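PfkB family carbohydrate kinase (Listeria grayi DSM 20601, PDB 4GM6) is a predicted member of the PfkB (ribokinase-like) family of carbohydrate kinases and probably transfers a phosphate group to a sugar or related substrate. Local coordinates at residues Val64-Lys68 against Leu69-Thr73; Ala88-His91 against Leu92-His95. All coordinates share one frame; numbering follows the deposited sequence. Where two conformers were deposited one is given.

Interaction 1 (64-68 with 69-73) is the turn that ends helix 58-68 and leads into strand 73-79; interaction 2 (88-91 with 92-95) is the last part of helix 83-94, which follows that strand. Their centres lie about 13 Å apart, and the two helix ends are joined directly. Lys-68 NZ lies 2.7 Å from His-95 ND1 and Ser-67 OG lies 3.0 Å from His-95 O, both probable hydrogen bonds. Beside these polar links Val-64 packs on His-91 and His-95, its CG1 3.6 Å from His-95 CG. The contacts thus tie together successive helices packed in the alpha/beta core.

Interaction 1: residues Val64-Lys68 against Leu69-Thr73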
loop_
_atom_site.group_PDB
_atom_site.type_symbol
_atom_site.label_atom_id
_atom_site.label_comp_id
_atom_site.label_asym_id
_atom_site.label_seq_id
_atom_site.Cartn_x
_atom_site.Cartn_y
_atom_site.Cartn_z
ATOM N N VAL C 64 11.206 -20.274 -17.738
ATOM C CA VAL C 64 10.203 -20.403 -16.685
ATOM C C VAL C 64 8.875 -20.923 -17.252
ATOM O O VAL C 64 8.264 -21.824 -16.687
ATOM C CB VAL C 64 9.986 -19.060 -15.936
ATOM C CG1 VAL C 64 8.707 -19.076 -15.097
ATOM C CG2 VAL C 64 11.195 -18.739 -15.070
ATOM N N ASN C 65 8.423 -20.352 -18.364
ATOM C CA ASN C 65 7.140 -20.751 -18.924
ATOM C C ASN C 65 7.150 -22.209 -19.390
ATOM O O ASN C 65 6.155 -22.918 -19.217
ATOM C CB ASN C 65 6.705 -19.808 -20.053
ATOM C CG ASN C 65 6.555 -18.374 -19.591
ATOM O OD1 ASN C 65 6.319 -18.109 -18.411
ATOM N ND2 ASN C 65 6.675 -17.436 -20.525
ATOM N N LEU C 66 8.267 -22.663 -19.965
ATOM C CA LEU C 66 8.383 -24.072 -20.367
ATOM C C LEU C 66 8.259 -24.959 -19.142
ATOM O O LEU C 66 7.563 -25.976 -19.162
ATOM C CB LEU C 66 9.711 -24.368 -21.102
ATOM C CG LEU C 66 9.679 -24.013 -22.592
ATOM C CD1 LEU C 66 11.045 -24.129 -23.251
ATOM C CD2 LEU C 66 8.653 -24.862 -23.328
ATOM N N SER C 67 8.946 -24.564 -18.076
ATOM C CA SER C 67 8.937 -25.331 -16.843
ATOM C C SER C 67 7.529 -25.394 -16.248
ATOM O O SER C 67 7.154 -26.379 -15.608
ATOM C CB SER C 67 9.897 -24.700 -15.839
ATOM O OG SER C 67 9.838 -25.370 -14.594
ATOM N N LYS C 68 6.754 -24.334 -16.454
ATOM C CA LYS C 68 5.373 -24.314 -15.996
ATOM C C LYS C 68 4.605 -25.431 -16.685
ATOM O O LYS C 68 3.638 -25.966 -16.142
ATOM C CB LYS C 68 4.714 -22.972 -16.314
ATOM C CG LYS C 68 5.033 -21.862 -15.326
ATOM C CD LYS C 68 4.398 -22.116 -13.965
ATOM C CE LYS C 68 4.766 -21.007 -12.978
ATOM N NZ LYS C 68 6.037 -21.261 -12.230
ATOM N N LEU C 69 5.040 -25.768 -17.892
ATOM C CA LEU C 69 4.346 -26.758 -18.710
ATOM C C LEU C 69 4.964 -28.153 -18.611
ATOM O O LEU C 69 4.650 -29.034 -19.411
ATOM C CB LEU C 69 4.316 -26.305 -20.169
ATOM C CG LEU C 69 3.544 -25.007 -20.405
ATOM C CD1 LEU C 69 3.798 -24.474 -21.803
ATOM C CD2 LEU C 69 2.066 -25.242 -20.187
ATOM N N GLY C 70 5.842 -28.354 -17.636
ATOM C CA GLY C 70 6.387 -29.686 -17.382
ATOM C C GLY C 70 7.763 -29.972 -17.958
ATOM O O GLY C 70 8.311 -31.042 -17.734
ATOM N N HIS C 71 8.338 -29.032 -18.694
ATOM C CA HIS C 71 9.652 -29.275 -19.285
ATOM C C HIS C 71 10.792 -28.845 -18.358
ATOM O O HIS C 71 10.907 -27.666 -18.018
ATOM C CB HIS C 71 9.777 -28.566 -20.631
ATOM C CG HIS C 71 8.718 -28.950 -21.617
ATOM N ND1 HIS C 71 8.824 -30.057 -22.429
ATOM C CD2 HIS C 71 7.535 -28.370 -21.927
ATOM C CE1 HIS C 71 7.749 -30.146 -23.194
ATOM N NE2 HIS C 71 6.951 -29.133 -22.907
ATOM N N PRO C 72 11.634 -29.804 -17.937
ATOM C CA PRO C 72 12.828 -29.434 -17.187
ATOM C C PRO C 72 13.670 -28.509 -18.050
ATOM O O PRO C 72 13.967 -28.826 -19.209
ATOM C CB PRO C 72 13.552 -30.774 -16.991
ATOM C CG PRO C 72 12.479 -31.809 -17.117
ATOM C CD PRO C 72 11.550 -31.260 -18.160
ATOM N N THR C 73 14.042 -27.363 -17.501
ATOM C CA THR C 73 14.813 -26.381 -18.244
ATOM C C THR C 73 16.059 -25.962 -17.471
ATOM O O THR C 73 16.146 -26.156 -16.248
ATOM C CB THR C 73 13.970 -25.124 -18.555
ATOM O OG1 THR C 73 13.432 -24.591 -17.337
ATOM C CG2 THR C 73 12.831 -25.458 -19.512
#
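With chi1 of -57° the imidazole of His-71 swings beside its own backbone N, and Leu-66, whose CG likewise lies beside its backbone N (chi1 -83°), sends CD2 to within 3.9 Å of His-71 CD2. The two side chains run at a slant to each other, and Leu-66 O sits at the edge of the imidazole, in the ring plane. Further along, Leu-66 CB meets the methyl CG2 of Thr-73 at 3.7 Å. Leu-66 also packs on Val-27 of strand 27-30, and an apolar, branched side chain suits this buried place between helix and sheet.

Backbone bonds close the turn. Leu-66 O accepts two of them, from Leu-69 N at 2.8 Å and from His-71 N at 3.2 Å, arriving from opposite faces of the carbonyl plane. The bond from His-71 N is the straighter. Gly-70 N reaches Ser-67 O at 3.1 Å, standing well out of the Ser-67 carbonyl plane. Gly-70 has a positive phi, at which any side chain would crowd the carbonyl oxygen of Leu-69, and glycine has none. Past it the chain doubles back, and Ser-67 CA makes a CA-H...O contact with His-71 O at 3.3 Å. Leu-69 lays CG 3.5 Å from Asn-65 O and also rests on His-301.

The polar side chains are held by neighbouring parts of the same chain. His-71 uses both ring nitrogens, NE2 with His-301 ND1 and ND1 with Lys-25 O, which holds the ring's rotation, while Asn-65 OD1 takes the backbone N of Asn-331. The pairing of His-71 N with Leu-66 O and Gly-70 N with Ser-67 O, with Gly-70 as the C-prime residue, is a Schellman motif, here ending a helix and turning the chain toward a strand of the central sheet.

Interaction 2: residues Ala88-His91 against Leu92-His95; sequences AVEH and LWRH
Helical i to i+4 bonds join Ala-88-His-91 to Leu-92-His-95: Trp-93 N to Val-89 O at 3.0 Å and Arg-94 N to Glu-90 O at 2.9 Å are nearly straight, the latter 170° at the hydrogen. The pairs on either side, Leu-92 N with Ala-88 O and His-95 N with His-91 O, are weak, and His-95 is the first residue to leave helical angles.

Val-89 places CG1 over a face of the Trp-93 indole, 4.2 Å from the centroid of its five-membered ring, a CH-pi contact; CG1 stands opposite the backbone N across the CA-CB bond (chi1 177°), which carries this methyl up to the indole. Glu-90 crosses the indole at a slant, CG 4.1 Å from Trp-93 CZ3, its carboxylate OE2 being in a salt bridge with Lys-86. On another flank of the helix, two residues further along, the edge of the His-95 ring approaches the face of His-91 in an offset edge-to-face pair, planes at 68°; His-95 CD2 lies 3.6 Å from His-91 CE1.

Helix 83-94 is the helix of the beta-alpha-beta unit of strands 73-79 and 97-104, with Leu-92 packing on Ile-75 and Val-97 and Trp-93 NE1 bonding to Thr-99 OG1. Because His-95 ND1 pairs with Lys-68 NZ, it is probably the unprotonated acceptor toward an ammonium group, which would help fix the imidazole edge presented to His-91.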
loop_
_atom_site.group_PDB
_atom_site.type_symbol
_atom_site.label_atom_id
_atom_site.label_comp_id
_atom_site.label_asym_id
_atom_site.label_seq_id
_atom_site.Cartn_x
_atom_site.Cartn_y
_atom_site.Cartn_z
ATOM N N ALA C 88 17.768 -12.803 -8.699
ATOM C CA ALA C 88 17.617 -13.378 -10.024
ATOM C C ALA C 88 17.673 -14.895 -9.931
ATOM O O ALA C 88 16.898 -15.591 -10.588
ATOM C CB ALA C 88 18.706 -12.860 -10.949
ATOM N N VAL C 89 18.595 -15.398 -9.113
ATOM C CA VAL C 89 18.774 -16.840 -8.937
ATOM C C VAL C 89 17.569 -17.434 -8.193
ATOM O O VAL C 89 17.040 -18.477 -8.585
ATOM C CB VAL C 89 20.089 -17.158 -8.197
ATOM C CG1 VAL C 89 20.235 -18.660 -7.955
ATOM C CG2 VAL C 89 21.280 -16.651 -9.002
ATOM N N GLU C 90 17.123 -16.763 -7.135
ATOM C CA GLU C 90 15.975 -17.239 -6.360
ATOM C C GLU C 90 14.686 -17.279 -7.212
ATOM O O GLU C 90 13.843 -18.162 -7.054
ATOM C CB GLU C 90 15.798 -16.414 -5.077
ATOM C CG GLU C 90 17.053 -16.384 -4.201
ATOM C CD GLU C 90 17.026 -15.357 -3.057
ATOM O OE1 GLU C 90 16.795 -14.142 -3.305
ATOM O OE2 GLU C 90 17.278 -15.761 -1.895
ATOM N N HIS C 91 14.549 -16.333 -8.126
ATOM C CA HIS C 91 13.456 -16.367 -9.095
ATOM C C HIS C 91 13.502 -17.654 -9.956
ATOM O O HIS C 91 12.474 -18.283 -10.196
ATOM C CB HIS C 91 13.514 -15.106 -9.942
ATOM C CG HIS C 91 12.743 -15.174 -11.219
ATOM N ND1 HIS C 91 11.405 -14.859 -11.296
ATOM C CD2 HIS C 91 13.133 -15.472 -12.483
ATOM C CE1 HIS C 91 10.995 -14.970 -12.548
ATOM N NE2 HIS C 91 12.025 -15.339 -13.291
ATOM N N LEU C 92 14.692 -18.062 -10.395
ATOM C CA LEU C 92 14.845 -19.324 -11.127
ATOM C C LEU C 92 14.435 -20.527 -10.276
ATOM O O LEU C 92 13.722 -21.411 -10.752
ATOM C CB LEU C 92 16.281 -19.495 -11.633
ATOM C CG LEU C 92 16.679 -18.466 -12.692
ATOM C CD1 LEU C 92 18.152 -18.553 -13.037
ATOM C CD2 LEU C 92 15.826 -18.619 -13.940
ATOM N N TRP C 93 14.886 -20.557 -9.025
ATOM C CA TRP C 93 14.552 -21.644 -8.103
ATOM C C TRP C 93 13.051 -21.766 -7.908
ATOM O O TRP C 93 12.479 -22.855 -8.004
ATOM C CB TRP C 93 15.160 -21.406 -6.718
ATOM C CG TRP C 93 16.646 -21.574 -6.607
ATOM C CD1 TRP C 93 17.478 -22.177 -7.499
ATOM C CD2 TRP C 93 17.470 -21.150 -5.507
ATOM N NE1 TRP C 93 18.777 -22.144 -7.032
ATOM C CE2 TRP C 93 18.797 -21.519 -5.811
ATOM C CE3 TRP C 93 17.210 -20.485 -4.297
ATOM C CZ2 TRP C 93 19.871 -21.247 -4.944
ATOM C CZ3 TRP C 93 18.278 -20.217 -3.435
ATOM C CH2 TRP C 93 19.592 -20.597 -3.766
ATOM N N ARG C 94 12.430 -20.641 -7.571
ATOM C CA ARG C 94 10.999 -20.573 -7.320
ATOM C C ARG C 94 10.221 -21.194 -8.479
ATOM O O ARG C 94 9.185 -21.808 -8.267
ATOM C CB ARG C 94 10.568 -19.113 -7.090
ATOM C CG ARG C 94 9.062 -18.903 -6.970
ATOM C CD ARG C 94 8.681 -17.420 -6.938
ATOM N NE ARG C 94 8.777 -16.851 -5.594
ATOM C CZ ARG C 94 7.802 -16.192 -4.973
ATOM N NH1 ARG C 94 6.628 -15.985 -5.574
ATOM N NH2 ARG C 94 8.016 -15.723 -3.747
ATOM N N HIS C 95 10.732 -21.044 -9.699
ATOM C CA HIS C 95 10.022 -21.522 -10.889
ATOM C C HIS C 95 10.659 -22.775 -11.472
ATOM O O HIS C 95 10.354 -23.177 -12.600
ATOM C CB HIS C 95 9.938 -20.421 -11.943
ATOM C CG HIS C 95 9.118 -19.250 -11.512
ATOM N ND1 HIS C 95 7.754 -19.331 -11.322
ATOM C CD2 HIS C 95 9.466 -17.977 -11.210
ATOM C CE1 HIS C 95 7.295 -18.156 -10.933
ATOM N NE2 HIS C 95 8.311 -17.315 -10.860
#